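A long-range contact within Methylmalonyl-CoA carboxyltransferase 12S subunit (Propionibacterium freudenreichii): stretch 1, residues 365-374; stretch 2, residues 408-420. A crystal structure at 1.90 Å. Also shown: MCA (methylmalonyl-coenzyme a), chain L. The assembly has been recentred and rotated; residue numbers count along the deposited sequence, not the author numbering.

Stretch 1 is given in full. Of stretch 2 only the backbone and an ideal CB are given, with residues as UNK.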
ATOM      1  N   VAL E 365      26.366  12.529  11.376  1.00 11.73           N
ATOM      2  CA  VAL E 365      27.783  12.251  11.557  1.00 13.89           C
ATOM      3  C   VAL E 365      28.165  12.515  13.009  1.00 11.08           C
ATOM      4  O   VAL E 365      27.974  13.619  13.524  1.00 12.88           O
ATOM      5  CB  VAL E 365      28.643  13.152  10.633  1.00 11.33           C
ATOM      6  CG1 VAL E 365      30.136  12.900  10.880  1.00 11.76           C
ATOM      7  CG2 VAL E 365      28.290  12.874   9.174  1.00 10.94           C
ATOM      8  N   GLN E 366      28.686  11.483  13.662  1.00 12.09           N
ATOM      9  CA  GLN E 366      29.110  11.570  15.061  1.00 11.38           C
ATOM     10  C   GLN E 366      30.631  11.613  15.203  1.00 12.77           C
ATOM     11  O   GLN E 366      31.345  10.883  14.506  1.00 11.74           O
ATOM     12  CB  GLN E 366      28.609  10.352  15.865  1.00 11.95           C
ATOM     13  CG  GLN E 366      27.092  10.281  16.102  1.00  8.85           C
ATOM     14  CD  GLN E 366      26.301  10.168  14.808  1.00 10.41           C
ATOM     15  OE1 GLN E 366      25.472  11.026  14.504  1.00 10.69           O
ATOM     16  NE2 GLN E 366      26.554   9.102  14.041  1.00  8.00           N
ATOM     17  N   LEU E 367      31.110  12.476  16.099  1.00 12.17           N
ATOM     18  CA  LEU E 367      32.540  12.576  16.416  1.00 14.19           C
ATOM     19  C   LEU E 367      32.567  12.250  17.912  1.00 13.40           C
ATOM     20  O   LEU E 367      32.055  13.009  18.737  1.00 11.26           O
ATOM     21  CB  LEU E 367      33.069  13.984  16.149  1.00 12.21           C
ATOM     22  CG  LEU E 367      32.945  14.449  14.697  1.00 13.72           C
ATOM     23  CD1 LEU E 367      33.550  15.857  14.584  1.00 17.33           C
ATOM     24  CD2 LEU E 367      33.641  13.465  13.751  1.00 12.35           C
ATOM     25  N   VAL E 368      33.160  11.107  18.247  1.00 13.63           N
ATOM     26  CA  VAL E 368      33.162  10.619  19.618  1.00 12.96           C
ATOM     27  C   VAL E 368      34.423  10.726  20.477  1.00 12.57           C
ATOM     28  O   VAL E 368      35.512  10.318  20.076  1.00 12.99           O
ATOM     29  CB  VAL E 368      32.704   9.132  19.639  1.00 12.96           C
ATOM     30  CG1 VAL E 368      32.564   8.637  21.082  1.00 11.93           C
ATOM     31  CG2 VAL E 368      31.380   8.974  18.897  1.00 17.02           C
ATOM     32  N   ASP E 369      34.234  11.273  21.675  1.00 12.43           N
ATOM     33  CA  ASP E 369      35.275  11.402  22.687  1.00 12.45           C
ATOM     34  C   ASP E 369      34.485  11.630  23.973  1.00 11.08           C
ATOM     35  O   ASP E 369      34.378  12.749  24.462  1.00 11.84           O
ATOM     36  CB  ASP E 369      36.194  12.592  22.411  1.00 16.65           C
ATOM     37  CG  ASP E 369      37.450  12.552  23.265  1.00 23.08           C
ATOM     38  OD1 ASP E 369      37.493  11.710  24.193  1.00 18.19           O
ATOM     39  OD2 ASP E 369      38.383  13.351  23.023  1.00 18.01           O
ATOM     40  N   VAL E 370      33.915  10.553  24.505  1.00 15.52           N
ATOM     41  CA  VAL E 370      33.071  10.630  25.695  1.00 14.14           C
ATOM     42  C   VAL E 370      33.494   9.598  26.746  1.00 10.76           C
ATOM     43  O   VAL E 370      33.564   8.400  26.470  1.00 15.36           O
ATOM     44  CB  VAL E 370      31.567  10.444  25.276  1.00  9.52           C
ATOM     45  CG1 VAL E 370      31.353   9.059  24.645  1.00  9.30           C
ATOM     46  CG2 VAL E 370      30.639  10.664  26.477  1.00 14.02           C
ATOM     47  N   PRO E 371      33.768  10.052  27.970  1.00 14.53           N
ATOM     48  CA  PRO E 371      34.199   9.164  29.061  1.00 12.89           C
ATOM     49  C   PRO E 371      33.084   8.511  29.869  1.00 14.41           C
ATOM     50  O   PRO E 371      33.345   7.651  30.715  1.00 15.85           O
ATOM     51  CB  PRO E 371      35.047  10.092  29.911  1.00 15.41           C
ATOM     52  CG  PRO E 371      34.223  11.340  29.885  1.00 13.12           C
ATOM     53  CD  PRO E 371      33.774  11.461  28.417  1.00 11.27           C
ATOM     54  N   GLY E 372      31.851   8.935  29.619  1.00 14.13           N
ATOM     55  CA  GLY E 372      30.692   8.392  30.312  1.00 15.77           C
ATOM     56  C   GLY E 372      29.686   9.499  30.568  1.00 18.89           C
ATOM     57  O   GLY E 372      29.810  10.598  30.005  1.00 14.76           O
ATOM     58  N   PHE E 373      28.676   9.218  31.391  1.00 18.54           N
ATOM     59  CA  PHE E 373      27.702  10.240  31.743  1.00 15.28           C
ATOM     60  C   PHE E 373      28.241  10.958  32.981  1.00 20.71           C
ATOM     61  O   PHE E 373      29.062  10.418  33.730  1.00 20.65           O
ATOM     62  CB  PHE E 373      26.323   9.627  32.017  1.00 14.98           C
ATOM     63  CG  PHE E 373      25.641   9.100  30.778  1.00 14.69           C
ATOM     64  CD1 PHE E 373      25.856   7.794  30.346  1.00 15.19           C
ATOM     65  CD2 PHE E 373      24.825   9.931  30.018  1.00 15.57           C
ATOM     66  CE1 PHE E 373      25.267   7.324  29.172  1.00 15.08           C
ATOM     67  CE2 PHE E 373      24.230   9.477  28.842  1.00 15.91           C
ATOM     68  CZ  PHE E 373      24.456   8.166  28.421  1.00 17.83           C
ATOM     69  N   LEU E 374      27.794  12.188  33.175  1.00 13.94           N
ATOM     70  CA  LEU E 374      28.229  13.010  34.290  1.00 15.83           C
ATOM     71  C   LEU E 374      27.763  12.502  35.650  1.00 19.19           C
ATOM     72  O   LEU E 374      26.562  12.375  35.898  1.00 18.73           O
ATOM     73  CB  LEU E 374      27.721  14.432  34.081  1.00 14.16           C
ATOM     74  CG  LEU E 374      28.022  15.462  35.161  1.00 13.83           C
ATOM     75  CD1 LEU E 374      29.525  15.779  35.151  1.00 14.72           C
ATOM     76  CD2 LEU E 374      27.199  16.729  34.884  1.00 14.93           C
ATOM     77  N   UNK E 408      38.559   9.567  20.423  1.00 10.41           N
ATOM     78  CA  UNK E 408      39.327   9.145  21.583  1.00 15.58           C
ATOM     79  C   UNK E 408      38.503   8.285  22.538  1.00 14.65           C
ATOM     80  O   UNK E 408      38.207   7.133  22.224  1.00 16.50           O
ATOM     81  CB  UNK E 408      39.869  10.370  22.322  1.00 15.58           C
ATOM     82  N   UNK E 409      38.132   8.830  23.696  1.00 15.59           N
ATOM     83  CA  UNK E 409      37.355   8.066  24.668  1.00 14.36           C
ATOM     84  C   UNK E 409      35.987   7.661  24.106  1.00 19.20           C
ATOM     85  O   UNK E 409      35.324   8.451  23.430  1.00 15.42           O
ATOM     86  CB  UNK E 409      37.174   8.881  25.950  1.00 14.36           C
ATOM     87  N   UNK E 410      35.566   6.436  24.404  1.00 15.35           N
ATOM     88  CA  UNK E 410      34.260   5.925  23.967  1.00 14.42           C
ATOM     89  C   UNK E 410      33.911   4.846  24.989  1.00 11.11           C
ATOM     90  O   UNK E 410      34.013   3.653  24.723  1.00 14.75           O
ATOM     91  CB  UNK E 410      34.284   5.384  22.536  1.00 14.42           C
ATOM     92  N   UNK E 411      33.484   5.289  26.165  1.00 16.49           N
ATOM     93  CA  UNK E 411      33.196   4.379  27.265  1.00 15.01           C
ATOM     94  C   UNK E 411      31.744   3.995  27.537  1.00 15.68           C
ATOM     95  O   UNK E 411      30.863   4.849  27.585  1.00 15.95           O
ATOM     96  CB  UNK E 411      33.758   5.002  28.545  1.00 15.01           C
ATOM     97  N   UNK E 412      31.538   2.699  27.762  1.00 13.68           N
ATOM     98  CA  UNK E 412      30.234   2.160  28.104  1.00 15.13           C
ATOM     99  C   UNK E 412      29.005   2.681  27.381  1.00 15.16           C
ATOM    100  O   UNK E 412      29.004   2.855  26.156  1.00 14.71           O
ATOM    101  CB  UNK E 412      30.016   2.386  29.601  1.00 15.13           C
ATOM    102  N   UNK E 413      27.951   2.912  28.155  1.00 11.43           N
ATOM    103  CA  UNK E 413      26.699   3.380  27.583  1.00 12.91           C
ATOM    104  C   UNK E 413      26.772   4.713  26.879  1.00 12.92           C
ATOM    105  O   UNK E 413      25.971   4.977  25.975  1.00 13.80           O
ATOM    106  CB  UNK E 413      25.643   3.467  28.687  1.00 12.91           C
ATOM    107  N   UNK E 414      27.730   5.561  27.247  1.00 10.11           N
ATOM    108  CA  UNK E 414      27.799   6.868  26.604  1.00  9.71           C
ATOM    109  C   UNK E 414      28.268   6.707  25.167  1.00  9.01           C
ATOM    110  O   UNK E 414      27.884   7.480  24.294  1.00 11.60           O
ATOM    111  CB  UNK E 414      28.731   7.807  27.372  1.00  9.71           C
ATOM    112  N   UNK E 415      29.078   5.681  24.923  1.00 10.80           N
ATOM    113  CA  UNK E 415      29.591   5.392  23.580  1.00 10.48           C
ATOM    114  C   UNK E 415      28.430   4.872  22.732  1.00 14.14           C
ATOM    115  O   UNK E 415      28.236   5.296  21.587  1.00 15.44           O
ATOM    116  CB  UNK E 415      30.737   4.380  23.625  1.00 10.48           C
ATOM    117  N   UNK E 416      27.638   3.967  23.302  1.00 10.72           N
ATOM    118  CA  UNK E 416      26.495   3.435  22.574  1.00 12.81           C
ATOM    119  C   UNK E 416      25.526   4.557  22.233  1.00  9.58           C
ATOM    120  O   UNK E 416      24.903   4.547  21.174  1.00 12.66           O
ATOM    121  CB  UNK E 416      25.791   2.348  23.389  1.00 12.81           C
ATOM    122  N   UNK E 417      25.409   5.519  23.139  1.00 10.51           N
ATOM    123  CA  UNK E 417      24.511   6.660  22.955  1.00 12.47           C
ATOM    124  C   UNK E 417      24.964   7.558  21.809  1.00 13.46           C
ATOM    125  O   UNK E 417      24.173   8.347  21.292  1.00 13.31           O
ATOM    126  CB  UNK E 417      24.421   7.475  24.247  1.00 12.47           C
ATOM    127  N   UNK E 418      26.235   7.441  21.426  1.00 12.16           N
ATOM    128  CA  UNK E 418      26.774   8.230  20.328  1.00 13.32           C
ATOM    129  C   UNK E 418      26.733   7.457  19.010  1.00 13.45           C
ATOM    130  O   UNK E 418      27.512   7.718  18.090  1.00 14.96           O
ATOM    131  CB  UNK E 418      28.209   8.658  20.642  1.00 13.32           C
ATOM    132  N   UNK E 419      25.822   6.489  18.954  1.00 11.88           N
ATOM    133  CA  UNK E 419      25.568   5.681  17.768  1.00 10.68           C
ATOM    134  C   UNK E 419      26.705   4.808  17.238  1.00 15.25           C
ATOM    135  O   UNK E 419      27.401   5.195  16.298  1.00 15.18           O
ATOM    136  CB  UNK E 419      25.134   6.621  16.641  1.00 10.68           C
ATOM    137  N   UNK E 420      26.882   3.624  17.823  1.00 10.43           N
ATOM    138  CA  UNK E 420      27.919   2.710  17.346  1.00 13.58           C
ATOM    139  C   UNK E 420      27.249   1.780  16.327  1.00 15.64           C
ATOM    140  O   UNK E 420      26.084   1.988  15.970  1.00  9.98           O
ATOM    141  CB  UNK E 420      28.558   1.926  18.494  1.00 13.58           C
TER
HETATM  142  C8  MCA L4002      29.260  -7.890  39.606  1.00 30.29           C
HETATM  143  N9  MCA L4002      30.139  -8.960  39.413  1.00 31.09           N
HETATM  144  C4  MCA L4002      30.626  -8.780  38.135  1.00 27.78           C
HETATM  145  C5  MCA L4002      29.999  -7.609  37.650  1.00 24.24           C
HETATM  146  N7  MCA L4002      29.146  -7.070  38.595  1.00 26.93           N
HETATM  147  N3  MCA L4002      31.540  -9.571  37.447  1.00 24.51           N
HETATM  148  C2  MCA L4002      31.803  -9.097  36.181  1.00 22.14           C
HETATM  149  N1  MCA L4002      31.258  -7.980  35.604  1.00 20.99           N
HETATM  150  C6  MCA L4002      30.344  -7.200  36.310  1.00 20.55           C
HETATM  151  N6  MCA L4002      29.844  -6.123  35.696  1.00 19.18           N
HETATM  152  C1' MCA L4002      30.513  -9.999  40.209  1.00 38.86           C
HETATM  153  C2' MCA L4002      31.246  -9.438  41.425  1.00 44.12           C
HETATM  154  O2' MCA L4002      32.571  -9.120  41.107  1.00 48.43           O
HETATM  155  C3' MCA L4002      31.013 -10.547  42.436  1.00 47.57           C
HETATM  156  O3' MCA L4002      32.017 -11.550  42.288  1.00 54.48           O
HETATM  157  C4' MCA L4002      29.578 -11.047  42.132  1.00 46.60           C
HETATM  158  O4' MCA L4002      29.362 -10.673  40.717  1.00 41.43           O
HETATM  159  C5' MCA L4002      28.370 -10.400  42.923  1.00 45.49           C
HETATM  160  O5' MCA L4002      28.832  -9.569  43.654  1.00 50.45           O
HETATM  161  P1  MCA L4002      29.039  -9.017  44.912  1.00 58.58           P
HETATM  162  O11 MCA L4002      30.026  -8.073  44.984  1.00 56.19           O
HETATM  163  O12 MCA L4002      29.262 -10.200  45.490  1.00 59.89           O
HETATM  164  O6  MCA L4002      27.737  -8.192  45.469  1.00 54.63           O
HETATM  165  P2  MCA L4002      26.754  -7.424  45.934  1.00 53.69           P
HETATM  166  O21 MCA L4002      27.611  -7.124  46.983  1.00 53.23           O
HETATM  167  O22 MCA L4002      25.452  -7.916  46.031  1.00 55.77           O
HETATM  168  O7  MCA L4002      26.738  -6.115  44.984  1.00 53.32           O
HETATM  169  CPB MCA L4002      26.670  -6.146  43.780  1.00 47.81           C
HETATM  170  CPA MCA L4002      26.683  -4.990  42.794  1.00 46.05           C
HETATM  171  CP7 MCA L4002      28.221  -4.840  42.725  1.00 44.56           C
HETATM  172  CP9 MCA L4002      25.802  -3.804  43.246  1.00 46.95           C
HETATM  173  CP8 MCA L4002      26.090  -5.524  41.475  1.00 44.98           C
HETATM  174  OP3 MCA L4002      28.824  -5.852  42.350  1.00 35.11           O
HETATM  175  CP6 MCA L4002      28.860  -3.858  41.907  1.00 43.88           C
HETATM  176  OP2 MCA L4002      28.476  -2.646  42.031  1.00 45.13           O
HETATM  177  NP2 MCA L4002      29.959  -4.245  40.979  1.00 44.55           N
HETATM  178  CP5 MCA L4002      29.739  -3.845  39.629  1.00 43.51           C
HETATM  179  CP4 MCA L4002      29.244  -2.789  38.810  1.00 40.66           C
HETATM  180  CP3 MCA L4002      29.811  -2.308  37.560  1.00 40.15           C
HETATM  181  OP1 MCA L4002      30.878  -1.553  37.908  1.00 33.75           O
HETATM  182  NP1 MCA L4002      29.508  -2.447  36.119  1.00 33.76           N
HETATM  183  CP2 MCA L4002      30.432  -1.730  35.277  1.00 36.10           C
HETATM  184  CP1 MCA L4002      29.786  -1.654  33.957  1.00 35.50           C
HETATM  185  P3  MCA L4002      32.690 -12.872  43.049  1.00 64.06           P
HETATM  186  O31 MCA L4002      33.214 -11.938  44.106  1.00 61.10           O
HETATM  187  O32 MCA L4002      33.780 -13.406  42.150  1.00 59.75           O
HETATM  188  O33 MCA L4002      31.806 -13.939  43.661  1.00 62.73           O
HETATM  189  S   MCA L4002      30.531  -0.919  32.834  1.00 24.91           S
HETATM  190  CS1 MCA L4002      29.190  -1.360  32.021  1.00 27.14           C
HETATM  191  OS1 MCA L4002      28.135  -1.999  32.302  1.00 22.47           O
HETATM  192  CS2 MCA L4002      28.676  -0.226  31.363  1.00 26.34           C
HETATM  193  CS3 MCA L4002      28.626  -0.281  30.035  1.00 30.09           C
HETATM  194  CS4 MCA L4002      28.028   1.124  31.757  1.00 24.93           C
HETATM  195  OS4 MCA L4002      27.451   1.179  32.832  1.00 23.15           O
HETATM  196  OS5 MCA L4002      28.120   2.093  30.980  1.00 27.80           O

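Position 408 begins the contact with its backbone: its N donates to Val368 O at 3.2 Å. Its CA-to-CB bond runs sideways, yet the ideal CB lies 3.3 Å from Asp369 OD1, so a carboxylate waits beside whatever grows there. A long basic chain would suit, as would a shorter polar donor. The residue is Arg408, whose NE reaches Asp369 OD2 at 3.0 Å in a salt bridge that is also a hydrogen bond. A water adds a second link, donating to Asp369 OD1 at 2.6 Å and accepting a weak bond from Arg408 NH2 at 3.0 Å.

At 409 the backbone does most of the binding. Its N donates to Asp369 OD1 (3.0 Å), and its O accepts from Val370 N (2.7 Å), while Asp369 CA sits 3.0 Å from that same O in a CA-H...O contact. The CB points toward stretch 1, close to Asp369 OD1 and Val370 O, two acceptors that would tolerate a polar or basic chain; an aliphatic stem is also possible. Lys409 packs its CB 3.3 Å from Asp369 OD1, then leads its end away, so the amine makes no bond with the carboxylate.

Position 410 pairs with Val370 in a parallel bridge, and its CB shares a face of the sheet with that valine. The ideal CB is 4.0 Å from Val368 CG1, which favours a small apolar group. Ala410 supplies the methyl and keeps that 4.0 Å contact from its CB to Val368 CG1.

The N of 411 donates to Val370 O at 3.1 Å, continuing the strand pairing. Its CB points toward stretch 1, 3.4 Å from Pro371 O, and an aromatic, a beta-branched or a long chain could all follow. Tyr411 is present, its CB 3.5 Å from Pro371 O.

At 412 a phi of 41° favours glycine, and an ideal CB would lie 2.4 Å from MCA OS5, a clash. Gly412 meets both demands. Position 413 is less strict: an ideal CB would have room, 3.9 Å from Phe373 CE1, so alanine or serine could be considered. Gly413 is found, and its N donates to MCA OS5 at 2.9 Å.

The CB of 414 points toward stretch 1, 3.6 Å from both Val370 CG2 and Gly372 CA. Such close neighbours suit something small: alanine, serine or perhaps cysteine. Ser414 turns OG back to Tyr411 O (2.7 Å), a hydrogen bond within stretch 2, and the same OG lies 3.2 Å from Gly372 CA.

At 415 the CB runs sideways and 416 is out of reach, so stretch 1 leaves both open to many residues; they are Tyr415 and Leu416. The CB of 417, 4.2 Å from Phe373 CZ, suits a small apolar residue, and Ala417 makes that contact.

At 418 the CB faces Val368 CG2 at 3.6 Å, inviting a flexible apolar chain such as leucine or methionine. Met418 keeps its CB on Val368 CG2 and sets CG 4.3 Å from Val370 CG1. At 419 phi is 62°, easiest for glycine or asparagine, but the CB points toward Gln366, where a small side chain also suits; Cys419 sets CB 3.9 Å from Gln366 NE2. Position 420 points away, leaving many choices; it is Asn420.

Stretch 2 408-420: RKAYGGSYLAMCN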
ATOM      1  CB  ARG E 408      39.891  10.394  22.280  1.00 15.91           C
ATOM      2  CG  ARG E 408      41.074  10.137  23.196  1.00 18.29           C
ATOM      3  CD  ARG E 408      41.852  11.438  23.474  1.00 20.06           C
ATOM      4  NE  ARG E 408      41.029  12.482  24.091  1.00 17.98           N
ATOM      5  CZ  ARG E 408      41.517  13.593  24.638  1.00 23.16           C
ATOM      6  NH1 ARG E 408      42.831  13.811  24.639  1.00 17.88           N
ATOM      7  NH2 ARG E 408      40.699  14.475  25.209  1.00 14.20           N
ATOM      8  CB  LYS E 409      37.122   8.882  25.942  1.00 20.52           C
ATOM      9  CG  LYS E 409      38.363   9.245  26.737  1.00 20.09           C
ATOM     10  CD  LYS E 409      39.069   8.005  27.272  1.00 24.35           C
ATOM     11  CE  LYS E 409      40.148   8.382  28.295  1.00 28.33           C
ATOM     12  NZ  LYS E 409      41.116   9.386  27.763  1.00 33.43           N
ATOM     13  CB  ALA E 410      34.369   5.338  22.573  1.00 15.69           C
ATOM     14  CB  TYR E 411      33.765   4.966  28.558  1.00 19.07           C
ATOM     15  CG  TYR E 411      35.280   4.988  28.672  1.00 22.42           C
ATOM     16  CD1 TYR E 411      36.098   4.594  27.610  1.00 25.14           C
ATOM     17  CD2 TYR E 411      35.892   5.384  29.862  1.00 27.73           C
ATOM     18  CE1 TYR E 411      37.493   4.593  27.734  1.00 26.82           C
ATOM     19  CE2 TYR E 411      37.274   5.387  29.998  1.00 30.24           C
ATOM     20  CZ  TYR E 411      38.070   4.986  28.932  1.00 30.69           C
ATOM     21  OH  TYR E 411      39.437   4.949  29.085  1.00 29.70           O
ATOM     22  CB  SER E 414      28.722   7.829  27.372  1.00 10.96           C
ATOM     23  OG  SER E 414      30.081   7.455  27.261  1.00 14.39           O
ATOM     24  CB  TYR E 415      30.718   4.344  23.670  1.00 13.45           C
ATOM     25  CG  TYR E 415      30.939   3.489  22.437  1.00 14.37           C
ATOM     26  CD1 TYR E 415      30.812   2.109  22.502  1.00 18.87           C
ATOM     27  CD2 TYR E 415      31.330   4.057  21.221  1.00 21.58           C
ATOM     28  CE1 TYR E 415      31.076   1.304  21.399  1.00 25.56           C
ATOM     29  CE2 TYR E 415      31.600   3.258  20.104  1.00 20.20           C
ATOM     30  CZ  TYR E 415      31.475   1.883  20.204  1.00 23.27           C
ATOM     31  OH  TYR E 415      31.778   1.071  19.124  1.00 29.78           O
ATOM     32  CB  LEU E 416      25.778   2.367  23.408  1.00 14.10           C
ATOM     33  CG  LEU E 416      26.665   1.159  23.751  1.00 12.07           C
ATOM     34  CD1 LEU E 416      25.853   0.153  24.564  1.00 12.81           C
ATOM     35  CD2 LEU E 416      27.191   0.522  22.450  1.00 14.13           C
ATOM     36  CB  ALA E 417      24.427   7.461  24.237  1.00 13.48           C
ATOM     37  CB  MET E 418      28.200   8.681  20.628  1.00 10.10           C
ATOM     38  CG  MET E 418      28.308   9.715  21.745  1.00 10.67           C
ATOM     39  SD  MET E 418      27.504  11.281  21.331  1.00 13.83           S
ATOM     40  CE  MET E 418      28.602  11.890  20.044  1.00 13.71           C
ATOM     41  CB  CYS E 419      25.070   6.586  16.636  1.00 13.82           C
ATOM     42  SG  CYS E 419      24.214   5.705  15.320  1.00 15.03           S
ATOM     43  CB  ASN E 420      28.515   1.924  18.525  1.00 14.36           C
ATOM     44  CG  ASN E 420      27.674   0.730  18.919  1.00 13.86           C
ATOM     45  OD1 ASN E 420      26.444   0.795  18.925  1.00 12.79           O
ATOM     46  ND2 ASN E 420      28.341  -0.373  19.261  1.00 15.99           N
TER
HETATM   47  O   HOH W   1      38.410  12.844  26.384  1.00 16.82           O
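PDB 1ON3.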